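Local coordinates for protein isomaltose glucohydrolase (Kribbella flavida, PDB 5Z3E) that catalyses the hydrolysis of the alpha-1,6-glucosidic linkage at the non-reducing end of isomaltose, releasing beta-D-glucose and D-glucose, at residues 105-110 against 128-133; 184-189 against 232-237; 248-253 against 282-287; 267-272 against 320-325. The protein carries 1 engineered substitution. One frame throughout, in Å; residues are numbered along the deposited sequence.

Contact 1 of 4, residues 105-110 against 128-133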
loop_
_atom_site.group_PDB
_atom_site.type_symbol
_atom_site.label_atom_id
_atom_site.label_comp_id
_atom_site.label_asym_id
_atom_site.label_seq_id
_atom_site.Cartn_x
_atom_site.Cartn_y
_atom_site.Cartn_z
ATOM N N ARG A 105 16.562 -10.893 3.751
ATOM C CA ARG A 105 17.823 -11.596 3.596
ATOM C C ARG A 105 17.696 -13.030 4.113
ATOM O O ARG A 105 18.292 -13.951 3.564
ATOM C CB ARG A 105 18.974 -10.877 4.292
ATOM C CG ARG A 105 19.315 -9.499 3.722
ATOM C CD ARG A 105 20.607 -8.979 4.312
ATOM N NE ARG A 105 20.714 -7.526 4.203
ATOM C CZ ARG A 105 21.774 -6.834 4.570
ATOM N NH1 ARG A 105 22.887 -7.440 4.947
ATOM N NH2 ARG A 105 21.727 -5.504 4.545
ATOM N N ARG A 106 16.912 -13.235 5.177
ATOM C CA ARG A 106 16.682 -14.573 5.686
ATOM C C ARG A 106 15.959 -15.476 4.697
ATOM O O ARG A 106 16.004 -16.700 4.875
ATOM C CB ARG A 106 15.954 -14.524 7.030
ATOM C CG ARG A 106 16.867 -14.178 8.180
ATOM C CD ARG A 106 16.143 -13.626 9.397
ATOM N NE ARG A 106 15.161 -14.585 9.884
ATOM C CZ ARG A 106 14.169 -14.249 10.693
ATOM N NH1 ARG A 106 14.035 -13.009 11.121
ATOM N NH2 ARG A 106 13.293 -15.176 11.050
ATOM N N ARG A 107 15.282 -14.903 3.704
ATOM C CA ARG A 107 14.587 -15.629 2.653
ATOM C C ARG A 107 15.408 -15.781 1.377
ATOM O O ARG A 107 14.883 -16.247 0.371
ATOM C CB ARG A 107 13.244 -14.965 2.349
ATOM C CG ARG A 107 12.324 -14.792 3.540
ATOM C CD ARG A 107 12.003 -16.052 4.266
ATOM N NE ARG A 107 11.133 -15.793 5.398
ATOM C CZ ARG A 107 9.907 -16.255 5.581
ATOM N NH1 ARG A 107 9.235 -15.900 6.668
ATOM N NH2 ARG A 107 9.337 -17.041 4.639
ATOM N N ARG A 108 16.702 -15.435 1.410
ATOM C CA ARG A 108 17.543 -15.575 0.227
ATOM C C ARG A 108 17.510 -16.976 -0.331
ATOM O O ARG A 108 17.421 -17.175 -1.538
ATOM C CB ARG A 108 18.969 -15.177 0.609
ATOM C CG ARG A 108 20.014 -15.338 -0.460
ATOM C CD ARG A 108 19.990 -14.210 -1.490
ATOM N NE ARG A 108 19.039 -14.455 -2.534
ATOM C CZ ARG A 108 18.819 -13.632 -3.536
ATOM N NH1 ARG A 108 19.221 -12.385 -3.498
ATOM N NH2 ARG A 108 18.137 -14.090 -4.564
ATOM N N GLY A 109 17.656 -17.951 0.547
ATOM C CA GLY A 109 17.654 -19.349 0.107
ATOM C C GLY A 109 16.302 -19.812 -0.385
ATOM O O GLY A 109 16.211 -20.499 -1.408
ATOM N N GLN A 110 15.224 -19.402 0.286
ATOM C CA GLN A 110 13.863 -19.760 -0.156
ATOM C C GLN A 110 13.634 -19.215 -1.549
ATOM O O GLN A 110 13.111 -19.927 -2.419
ATOM C CB GLN A 110 12.831 -19.255 0.852
ATOM C CG GLN A 110 11.396 -19.591 0.459
ATOM C CD GLN A 110 10.374 -19.166 1.501
ATOM O OE1 GLN A 110 10.704 -18.554 2.494
ATOM N NE2 GLN A 110 9.103 -19.466 1.244
ATOM N N GLY A 128 3.994 -22.540 -1.401
ATOM C CA GLY A 128 5.427 -22.418 -1.209
ATOM C C GLY A 128 5.978 -20.999 -1.333
ATOM O O GLY A 128 7.182 -20.808 -1.208
ATOM N N MET A 129 5.125 -20.030 -1.600
ATOM C CA MET A 129 5.581 -18.684 -1.891
ATOM C C MET A 129 5.930 -17.914 -0.621
ATOM O O MET A 129 5.689 -18.355 0.498
ATOM C CB MET A 129 4.509 -17.982 -2.732
ATOM C CG MET A 129 4.229 -18.709 -4.043
ATOM S SD MET A 129 5.653 -18.855 -5.156
ATOM C CE MET A 129 5.618 -17.254 -5.869
ATOM N N LEU A 130 6.529 -16.728 -0.794
ATOM C CA LEU A 130 6.812 -15.878 0.360
ATOM C C LEU A 130 5.493 -15.412 0.980
ATOM O O LEU A 130 4.460 -15.327 0.298
ATOM C CB LEU A 130 7.664 -14.673 -0.041
ATOM C CG LEU A 130 9.057 -14.936 -0.513
ATOM C CD1 LEU A 130 9.791 -13.647 -0.775
ATOM C CD2 LEU A 130 9.807 -15.747 0.481
ATOM N N PRO A 131 5.501 -15.119 2.273
ATOM C CA PRO A 131 4.244 -14.882 2.993
ATOM C C PRO A 131 3.702 -13.468 2.844
ATOM O O PRO A 131 4.384 -12.543 2.365
ATOM C CB PRO A 131 4.611 -15.166 4.441
ATOM C CG PRO A 131 6.031 -14.697 4.495
ATOM C CD PRO A 131 6.644 -15.175 3.192
ATOM N N THR A 132 2.470 -13.342 3.314
ATOM C CA THR A 132 1.771 -12.075 3.452
ATOM C C THR A 132 1.923 -11.551 4.880
ATOM O O THR A 132 2.503 -10.491 5.100
ATOM C CB THR A 132 0.320 -12.269 3.044
ATOM O OG1 THR A 132 0.344 -12.550 1.646
ATOM C CG2 THR A 132 -0.520 -11.046 3.342
ATOM N N ARG A 133 1.451 -12.275 5.878
ATOM C CA ARG A 133 1.672 -11.851 7.259
ATOM C C ARG A 133 3.040 -12.270 7.723
ATOM O O ARG A 133 3.433 -13.425 7.498
ATOM C CB ARG A 133 0.631 -12.448 8.215
ATOM C CG ARG A 133 -0.796 -12.082 7.894
ATOM C CD ARG A 133 -1.707 -12.460 9.032
ATOM N NE ARG A 133 -3.105 -12.365 8.652
ATOM C CZ ARG A 133 -4.101 -12.331 9.527
ATOM N NH1 ARG A 133 -3.858 -12.451 10.821
ATOM N NH2 ARG A 133 -5.305 -12.123 9.104
HETATM O O HOH W 1 6.836 -18.824 2.967
HETATM O O HOH W 2 9.188 -22.347 -0.400
#
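Q110, stretched out from the first turn of its helix, brings its amide to the backbone of G128 and M129. Among the polar links, the direct one is weak: Q110 NE2 to G128 O, 3.4 Å, with an N-H...O angle of 151°. Two waters reinforce it. Water 2 gives a proton to G128 O at 2.7 Å and weakly accepts from Q110 NE2; water 1 accepts from Q110 NE2 at 2.9 Å and lies within hydrogen-bonding distance of M129 O. The other end of the amide is held by R107: NH2 donates to Q110 OE1 at 3.0 Å, on a lone pair in the carbonyl plane and nearly in the guanidinium plane, which fixes how the amide is turned. R107 itself is anchored through NH1 by a salt bridge to D140. Among the apolar contacts, L130 CD2 lies alongside the amide, 3.6 Å from Q110 CD, and 4.0 Å from R107 CB. The bend at chi2 of R107 (-57°) curls its chain so that NH2 comes obliquely within 3.6 Å of P131 CD. The start of helix 108-119 is thus joined to the loop leading to strand 134-135, while M129 turns away to pack on helix 175-188.

Contact 2 of 4, residues 184-189 against 232-237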
loop_
_atom_site.group_PDB
_atom_site.type_symbol
_atom_site.label_atom_id
_atom_site.label_comp_id
_atom_site.label_asym_id
_atom_site.label_seq_id
_atom_site.Cartn_x
_atom_site.Cartn_y
_atom_site.Cartn_z
ATOM N N TYR A 184 12.710 -11.967 -6.633
ATOM C CA TYR A 184 11.392 -12.573 -6.466
ATOM C C TYR A 184 10.384 -11.952 -7.436
ATOM O O TYR A 184 9.647 -12.675 -8.124
ATOM C CB TYR A 184 10.976 -12.382 -5.015
ATOM C CG TYR A 184 9.676 -13.047 -4.621
ATOM C CD1 TYR A 184 9.549 -14.421 -4.573
ATOM C CD2 TYR A 184 8.571 -12.296 -4.233
ATOM C CE1 TYR A 184 8.381 -15.033 -4.158
ATOM C CE2 TYR A 184 7.403 -12.888 -3.799
ATOM C CZ TYR A 184 7.310 -14.259 -3.748
ATOM O OH TYR A 184 6.213 -14.921 -3.286
ATOM N N LEU A 185 10.327 -10.624 -7.489
ATOM C CA LEU A 185 9.360 -9.968 -8.344
ATOM C C LEU A 185 9.628 -10.155 -9.817
ATOM O O LEU A 185 8.690 -10.289 -10.604
ATOM C CB LEU A 185 9.271 -8.487 -7.998
ATOM C CG LEU A 185 8.672 -8.176 -6.632
ATOM C CD1 LEU A 185 8.760 -6.703 -6.347
ATOM C CD2 LEU A 185 7.248 -8.687 -6.532
ATOM N N LEU A 186 10.899 -10.182 -10.225
ATOM C CA LEU A 186 11.190 -10.407 -11.637
ATOM C C LEU A 186 10.668 -11.777 -12.077
ATOM O O LEU A 186 10.267 -11.944 -13.219
ATOM C CB LEU A 186 12.680 -10.273 -11.932
ATOM C CG LEU A 186 13.258 -8.871 -11.798
ATOM C CD1 LEU A 186 14.761 -8.935 -11.987
ATOM C CD2 LEU A 186 12.658 -7.898 -12.784
ATOM N N ALA A 187 10.700 -12.756 -11.182
ATOM C CA ALA A 187 10.213 -14.092 -11.493
ATOM C C ALA A 187 8.704 -14.214 -11.460
ATOM O O ALA A 187 8.150 -15.013 -12.218
ATOM C CB ALA A 187 10.820 -15.089 -10.528
ATOM N N PHE A 188 8.031 -13.483 -10.570
ATOM C CA PHE A 188 6.640 -13.783 -10.234
ATOM C C PHE A 188 5.663 -12.642 -10.461
ATOM O O PHE A 188 4.493 -12.754 -10.093
ATOM C CB PHE A 188 6.554 -14.326 -8.806
ATOM C CG PHE A 188 7.304 -15.608 -8.621
ATOM C CD1 PHE A 188 6.957 -16.729 -9.342
ATOM C CD2 PHE A 188 8.374 -15.701 -7.744
ATOM C CE1 PHE A 188 7.631 -17.897 -9.194
ATOM C CE2 PHE A 188 9.062 -16.870 -7.599
ATOM C CZ PHE A 188 8.706 -17.967 -8.314
ATOM N N TRP A 189 6.087 -11.562 -11.109
ATOM C CA TRP A 189 5.213 -10.420 -11.289
ATOM C C TRP A 189 3.927 -10.749 -12.035
ATOM O O TRP A 189 2.912 -10.098 -11.793
ATOM C CB TRP A 189 5.942 -9.299 -11.992
ATOM C CG TRP A 189 6.257 -9.615 -13.380
ATOM C CD1 TRP A 189 7.386 -10.223 -13.861
ATOM C CD2 TRP A 189 5.425 -9.356 -14.518
ATOM N NE1 TRP A 189 7.311 -10.344 -15.219
ATOM C CE2 TRP A 189 6.105 -9.819 -15.633
ATOM C CE3 TRP A 189 4.152 -8.786 -14.689
ATOM C CZ2 TRP A 189 5.573 -9.688 -16.939
ATOM C CZ3 TRP A 189 3.611 -8.681 -15.936
ATOM C CH2 TRP A 189 4.313 -9.150 -17.032
ATOM N N ALA A 232 18.749 -3.225 -15.673
ATOM C CA ALA A 232 17.981 -3.133 -16.910
ATOM C C ALA A 232 16.715 -3.961 -16.844
ATOM O O ALA A 232 15.650 -3.551 -17.337
ATOM C CB ALA A 232 18.848 -3.584 -18.090
ATOM N N ALA A 233 16.813 -5.158 -16.281
ATOM C CA ALA A 233 15.683 -6.068 -16.231
ATOM C C ALA A 233 14.492 -5.430 -15.533
ATOM O O ALA A 233 13.347 -5.658 -15.928
ATOM C CB ALA A 233 16.077 -7.364 -15.554
ATOM N N THR A 234 14.744 -4.655 -14.469
ATOM C CA THR A 234 13.633 -4.063 -13.735
ATOM C C THR A 234 12.799 -3.146 -14.621
ATOM O O THR A 234 11.572 -3.155 -14.539
ATOM C CB THR A 234 14.092 -3.369 -12.461
ATOM O OG1 THR A 234 14.932 -2.259 -12.725
ATOM C CG2 THR A 234 14.714 -4.359 -11.490
ATOM N N LEU A 235 13.451 -2.338 -15.460
ATOM C CA LEU A 235 12.693 -1.442 -16.334
ATOM C C LEU A 235 12.021 -2.193 -17.479
ATOM O O LEU A 235 10.946 -1.789 -17.934
ATOM C CB LEU A 235 13.529 -0.283 -16.834
ATOM C CG LEU A 235 14.050 0.650 -15.745
ATOM C CD1 LEU A 235 14.638 1.893 -16.363
ATOM C CD2 LEU A 235 12.965 1.019 -14.720
ATOM N N GLN A 236 12.639 -3.268 -17.962
ATOM C CA GLN A 236 12.020 -4.052 -19.017
ATOM C C GLN A 236 10.754 -4.748 -18.496
ATOM O O GLN A 236 9.729 -4.763 -19.172
ATOM C CB GLN A 236 12.999 -5.034 -19.615
ATOM C CG GLN A 236 12.520 -5.524 -20.988
ATOM C CD GLN A 236 12.680 -4.478 -22.101
ATOM O OE1 GLN A 236 13.770 -3.951 -22.290
ATOM N NE2 GLN A 236 11.636 -4.139 -22.820
ATOM N N VAL A 237 10.825 -5.314 -17.286
ATOM C CA VAL A 237 9.647 -5.940 -16.689
ATOM C C VAL A 237 8.595 -4.880 -16.373
ATOM O O VAL A 237 7.406 -5.120 -16.604
ATOM C CB VAL A 237 10.016 -6.803 -15.477
ATOM C CG1 VAL A 237 8.785 -7.173 -14.666
ATOM C CG2 VAL A 237 10.750 -8.038 -15.943
#
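Two helices running in similar directions, 175-188 and 231-248, pack side by side here in the helical barrel, through L186 and W189 on one side and A233, T234 and V237 on the other. The axes of the short segments pass 10.6 Å apart at 38°, and the contact is apolar, with no hydrogen bond across it. V237 is the centre, and its two methyls are shared out. CG1 sits over one face of the W189 indole, 3.5 Å from the centroid of the five-membered ring and 15° off the ring normal, a CH-pi contact. CG2 faces L186, whose CD2 comes to 3.7 Å. L186 and V237 meet at a slant; CD1 of L186 lies 4.1 Å from A233 CB, while CD2 also rests near A233 O and 4.1 Å from T234 CA. W189 has its CG between the backbone N and the carbonyl carbon (chi1 68°); this brings the edge of the indole to the last turn of its own helix, so that the five-membered ring has L185 O and L186 O at its edge and offers a face to V237. R240, I241 and L244 of helix 231-248 also touch the indole. Helix 206-220 packs on both, I212 touching W189 and L216 touching V237. Two like-directed helices with one helix, 206-220, between them in sequence are consistent with the (alpha/alpha)6 barrel of family 15 glycoside hydrolases.

Contact 3 of 4, residues 248-253 against 282-287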
loop_
_atom_site.group_PDB
_atom_site.type_symbol
_atom_site.label_atom_id
_atom_site.label_comp_id
_atom_site.label_asym_id
_atom_site.label_seq_id
_atom_site.Cartn_x
_atom_site.Cartn_y
_atom_site.Cartn_z
ATOM N N GLU A 248 -5.340 -5.255 -21.120
ATOM C CA GLU A 248 -6.414 -5.929 -20.387
ATOM C C GLU A 248 -6.903 -5.180 -19.163
ATOM O O GLU A 248 -7.873 -5.622 -18.530
ATOM C CB GLU A 248 -5.964 -7.337 -19.950
ATOM C CG GLU A 248 -5.531 -8.215 -21.097
ATOM C CD GLU A 248 -5.052 -9.571 -20.626
ATOM O OE1 GLU A 248 -5.659 -10.153 -19.728
ATOM O OE2 GLU A 248 -4.071 -10.079 -21.223
ATOM N N GLY A 249 -6.258 -4.085 -18.806
ATOM C CA GLY A 249 -6.535 -3.365 -17.580
ATOM C C GLY A 249 -7.099 -1.972 -17.728
ATOM O O GLY A 249 -7.147 -1.249 -16.735
ATOM N N VAL A 250 -7.565 -1.625 -18.932
ATOM C CA VAL A 250 -8.174 -0.331 -19.204
ATOM C C VAL A 250 -9.452 -0.569 -19.976
ATOM O O VAL A 250 -9.432 -1.240 -21.018
ATOM C CB VAL A 250 -7.237 0.594 -20.019
ATOM C CG1 VAL A 250 -7.919 1.915 -20.340
ATOM C CG2 VAL A 250 -5.950 0.847 -19.274
ATOM N N VAL A 251 -10.570 -0.016 -19.501
ATOM C CA VAL A 251 -11.847 -0.142 -20.160
ATOM C C VAL A 251 -12.514 1.226 -20.096
ATOM O O VAL A 251 -12.501 1.859 -19.056
ATOM C CB VAL A 251 -12.748 -1.188 -19.396
ATOM C CG1 VAL A 251 -14.147 -1.247 -19.937
ATOM C CG2 VAL A 251 -12.060 -2.537 -19.370
ATOM N N ASP A 252 -13.090 1.674 -21.206
ATOM C CA ASP A 252 -13.790 2.955 -21.231
ATOM C C ASP A 252 -12.915 4.080 -20.695
ATOM O O ASP A 252 -13.381 5.017 -20.050
ATOM C CB ASP A 252 -15.123 2.853 -20.467
ATOM C CG ASP A 252 -16.059 1.809 -21.044
ATOM O OD1 ASP A 252 -16.051 1.591 -22.275
ATOM O OD2 ASP A 252 -16.779 1.178 -20.255
ATOM N N GLY A 253 -11.614 3.988 -20.973
ATOM C CA GLY A 253 -10.684 5.035 -20.605
ATOM C C GLY A 253 -10.135 4.993 -19.193
ATOM O O GLY A 253 -9.300 5.834 -18.866
ATOM N N ASP A 282 -2.436 12.263 -17.191
ATOM C CA ASP A 282 -2.837 11.397 -18.281
ATOM C C ASP A 282 -4.363 11.249 -18.312
ATOM O O ASP A 282 -5.008 11.242 -17.259
ATOM C CB ASP A 282 -2.185 10.027 -18.093
ATOM C CG ASP A 282 -2.260 9.173 -19.329
ATOM O OD1 ASP A 282 -3.235 8.410 -19.471
ATOM O OD2 ASP A 282 -1.308 9.262 -20.135
ATOM N N ASP A 283 -4.936 11.071 -19.511
ATOM C CA ASP A 283 -6.368 10.854 -19.577
ATOM C C ASP A 283 -6.821 9.652 -18.750
ATOM O O ASP A 283 -7.889 9.690 -18.138
ATOM C CB ASP A 283 -6.848 10.675 -21.017
ATOM C CG ASP A 283 -6.724 11.903 -21.893
ATOM O OD1 ASP A 283 -6.468 12.998 -21.388
ATOM O OD2 ASP A 283 -6.891 11.726 -23.123
ATOM N N VAL A 284 -6.020 8.583 -18.724
ATOM C CA VAL A 284 -6.397 7.416 -17.956
ATOM C C VAL A 284 -6.381 7.714 -16.462
ATOM O O VAL A 284 -7.216 7.215 -15.701
ATOM C CB VAL A 284 -5.518 6.208 -18.317
ATOM C CG1 VAL A 284 -5.716 5.044 -17.343
ATOM C CG2 VAL A 284 -5.817 5.775 -19.755
ATOM N N ALA A 285 -5.448 8.561 -16.020
ATOM C CA ALA A 285 -5.440 8.982 -14.630
ATOM C C ALA A 285 -6.714 9.749 -14.291
ATOM O O ALA A 285 -7.366 9.481 -13.281
ATOM C CB ALA A 285 -4.211 9.804 -14.342
ATOM N N ALA A 286 -7.057 10.732 -15.119
ATOM C CA ALA A 286 -8.246 11.544 -14.878
ATOM C C ALA A 286 -9.490 10.668 -14.879
ATOM O O ALA A 286 -10.369 10.813 -14.020
ATOM C CB ALA A 286 -8.329 12.643 -15.919
ATOM N N MET A 287 -9.604 9.775 -15.852
ATOM C CA MET A 287 -10.792 8.944 -15.951
ATOM C C MET A 287 -10.881 7.974 -14.787
ATOM O O MET A 287 -11.983 7.648 -14.316
ATOM C CB MET A 287 -10.810 8.205 -17.273
ATOM C CG MET A 287 -11.040 9.140 -18.496
ATOM S SD MET A 287 -12.582 9.853 -18.630
ATOM C CE MET A 287 -13.416 8.517 -18.292
#
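G253, V284 and M287 share most of the buried surface, and what joins them is the carbonyl oxygen of G253, laid against the first turn of helix 283-296. V284 CA points a C-H at G253 O, 3.4 Å away and nearly straight, with an angle of 161° at the hydrogen. One branch of the same valine, CG2, comes to 3.6 Å of that oxygen and also lies 4.4 Å from V250 CG1. M287, one helical turn further on, sets CB 3.2 Å from G253 O, a close approach for a carbon. Its chain then bends at chi2 and chi3, and in one of the two conformers modelled CE comes near D252 O, a contact that is therefore doubtful. No conventional hydrogen bond crosses between the segments. The helix start is fixed from its own side: D282, the N-cap residue, accepts a hydrogen bond from V284 N through OD1, at 2.9 Å. Both V250 and V284 also touch L255 of strand 254-255. D252 and G253 both have positive phi and together adopt angles close to those of a type I' beta turn. The piece that touches the helix is thus the tip of a tight two-residue beta hairpin, formed by strands 250-251 and 254-255, on the enzyme surface.

Contact 4 of 4, residues 267-272 against 320-325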
loop_
_atom_site.group_PDB
_atom_site.type_symbol
_atom_site.label_atom_id
_atom_site.label_comp_id
_atom_site.label_asym_id
_atom_site.label_seq_id
_atom_site.Cartn_x
_atom_site.Cartn_y
_atom_site.Cartn_z
ATOM N N SER A 267 -8.442 1.029 -4.674
ATOM C CA SER A 267 -6.985 1.041 -4.694
ATOM C C SER A 267 -6.398 1.576 -5.993
ATOM O O SER A 267 -5.207 1.888 -6.048
ATOM C CB SER A 267 -6.442 -0.360 -4.432
ATOM O OG SER A 267 -6.778 -1.260 -5.470
ATOM N N LEU A 268 -7.198 1.655 -7.048
ATOM C CA LEU A 268 -6.640 1.964 -8.358
ATOM C C LEU A 268 -5.890 3.296 -8.478
ATOM O O LEU A 268 -4.931 3.363 -9.252
ATOM C CB LEU A 268 -7.699 1.873 -9.455
ATOM C CG LEU A 268 -8.170 0.456 -9.769
ATOM C CD1 LEU A 268 -9.279 0.516 -10.792
ATOM C CD2 LEU A 268 -7.014 -0.400 -10.292
ATOM N N PRO A 269 -6.271 4.357 -7.752
ATOM C CA PRO A 269 -5.484 5.586 -7.897
ATOM C C PRO A 269 -4.007 5.398 -7.540
ATOM O O PRO A 269 -3.180 6.177 -8.009
ATOM C CB PRO A 269 -6.208 6.571 -6.975
ATOM C CG PRO A 269 -7.651 6.081 -7.002
ATOM C CD PRO A 269 -7.488 4.577 -6.951
ATOM N N ALA A 270 -3.653 4.409 -6.711
ATOM C CA ALA A 270 -2.246 4.167 -6.402
ATOM C C ALA A 270 -1.424 3.879 -7.650
ATOM O O ALA A 270 -0.215 4.084 -7.665
ATOM C CB ALA A 270 -2.112 3.027 -5.431
ATOM N N CYS A 271 -2.070 3.363 -8.703
ATOM C CA CYS A 271 -1.408 3.105 -9.965
ATOM C C CYS A 271 -0.964 4.375 -10.688
ATOM O O CYS A 271 -0.154 4.300 -11.620
ATOM C CB CYS A 271 -2.349 2.346 -10.877
ATOM S SG CYS A 271 -2.766 0.708 -10.280
ATOM N N VAL A 272 -1.520 5.516 -10.279
ATOM C CA VAL A 272 -1.112 6.816 -10.791
ATOM C C VAL A 272 -0.037 7.337 -9.847
ATOM O O VAL A 272 1.162 7.231 -10.150
ATOM C CB VAL A 272 -2.333 7.760 -10.958
ATOM C CG1 VAL A 272 -1.880 9.069 -11.553
ATOM C CG2 VAL A 272 -3.404 7.111 -11.809
ATOM N N SER A 320 -9.617 7.105 1.035
ATOM C CA SER A 320 -9.857 8.544 0.915
ATOM C C SER A 320 -8.550 9.319 0.855
ATOM O O SER A 320 -8.421 10.271 0.096
ATOM C CB SER A 320 -10.726 9.007 2.069
ATOM O OG SER A 320 -12.013 8.458 1.959
ATOM N N ALA A 321 -7.561 8.884 1.633
ATOM C CA ALA A 321 -6.269 9.542 1.614
ATOM C C ALA A 321 -5.583 9.331 0.275
ATOM O O ALA A 321 -4.972 10.246 -0.271
ATOM C CB ALA A 321 -5.391 9.008 2.729
ATOM N N LEU A 322 -5.636 8.105 -0.246
ATOM C CA LEU A 322 -5.040 7.798 -1.538
ATOM C C LEU A 322 -5.655 8.634 -2.659
ATOM O O LEU A 322 -4.949 9.163 -3.526
ATOM C CB LEU A 322 -5.222 6.302 -1.805
ATOM C CG LEU A 322 -4.681 5.792 -3.110
ATOM C CD1 LEU A 322 -3.179 5.966 -3.216
ATOM C CD2 LEU A 322 -5.078 4.329 -3.257
ATOM N N LEU A 323 -6.988 8.735 -2.665
ATOM C CA LEU A 323 -7.645 9.555 -3.671
ATOM C C LEU A 323 -7.249 11.018 -3.487
ATOM O O LEU A 323 -6.935 11.706 -4.465
ATOM C CB LEU A 323 -9.162 9.355 -3.653
ATOM C CG LEU A 323 -9.920 10.117 -4.735
ATOM C CD1 LEU A 323 -9.440 9.798 -6.147
ATOM C CD2 LEU A 323 -11.413 9.833 -4.615
ATOM N N GLY A 324 -7.245 11.501 -2.243
ATOM C CA GLY A 324 -6.837 12.867 -2.006
ATOM C C GLY A 324 -5.422 13.170 -2.492
ATOM O O GLY A 324 -5.162 14.233 -3.057
ATOM N N TRP A 325 -4.498 12.232 -2.249
ATOM C CA TRP A 325 -3.105 12.372 -2.686
ATOM C C TRP A 325 -3.069 12.521 -4.201
ATOM O O TRP A 325 -2.385 13.363 -4.759
ATOM C CB TRP A 325 -2.370 11.138 -2.199
ATOM C CG TRP A 325 -0.895 11.033 -2.479
ATOM C CD1 TRP A 325 -0.031 11.948 -3.013
ATOM C CD2 TRP A 325 -0.112 9.888 -2.152
ATOM N NE1 TRP A 325 1.239 11.418 -3.034
ATOM C CE2 TRP A 325 1.214 10.163 -2.514
ATOM C CE3 TRP A 325 -0.413 8.648 -1.591
ATOM C CZ2 TRP A 325 2.251 9.228 -2.322
ATOM C CZ3 TRP A 325 0.592 7.740 -1.406
ATOM C CH2 TRP A 325 1.901 8.025 -1.764
#
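The pyrrolidine ring of P269 is the ring that meets helix 317-329: its CB lies 4.2 Å from L322 CG, and its CG 4.2 Å from L323 CD1, so two successive leucines reach two neighbouring ring atoms. V292 of helix 283-296 also touches this proline. L322 does most of the remaining work. Its CG is anti to the backbone N (chi1 179°), which carries the two methyls straight out from the helix onto the short 3-10 turn of 268-270. CD1 comes to 3.8 Å of A270 CB. CD2 lies against the backbone, 3.7 Å from S267 O and equally 3.7 Å from A270 N; since these two atoms are hydrogen-bonded to each other at 3.0 Å, the methyl covers a bond already made. S267 turns its side chain away from the helix, and its hydroxyl is bound to D265 and S207. All five touching residues are buried. A321 and W325 of the same helix pack on helix 382-394. The contact packs the 3-10 turn on helix 317-329 in the buried interior, with S267 about 7 Å, side chain to side chain, from D195, a predicted proton acceptor, consistent with a loop near the active site of the helical barrel of family 15.

From the N terminus, contact 1 comes first and closes the loop that runs through helix 108-119 and back to 128-133. Contact 2 follows in series, bringing helix 231-248 to helix 175-188; the two touch, since L130 N probably bonds to Y184 OH and M129 CE packs on F188. Helix 231-248 leads directly to strand 250-251, where contact 3 begins. Contacts 3 and 4 cross: the segments alternate as 248-253, 267-272, 282-287 and 320-325. They also meet, A285 CB lying 3.7 Å from V272 CG1. Together they tie hairpin, 3-10 turn, helix 283-296 and helix 317-329, whereas contacts 1 and 4 lie on opposite sides of the chain's centre.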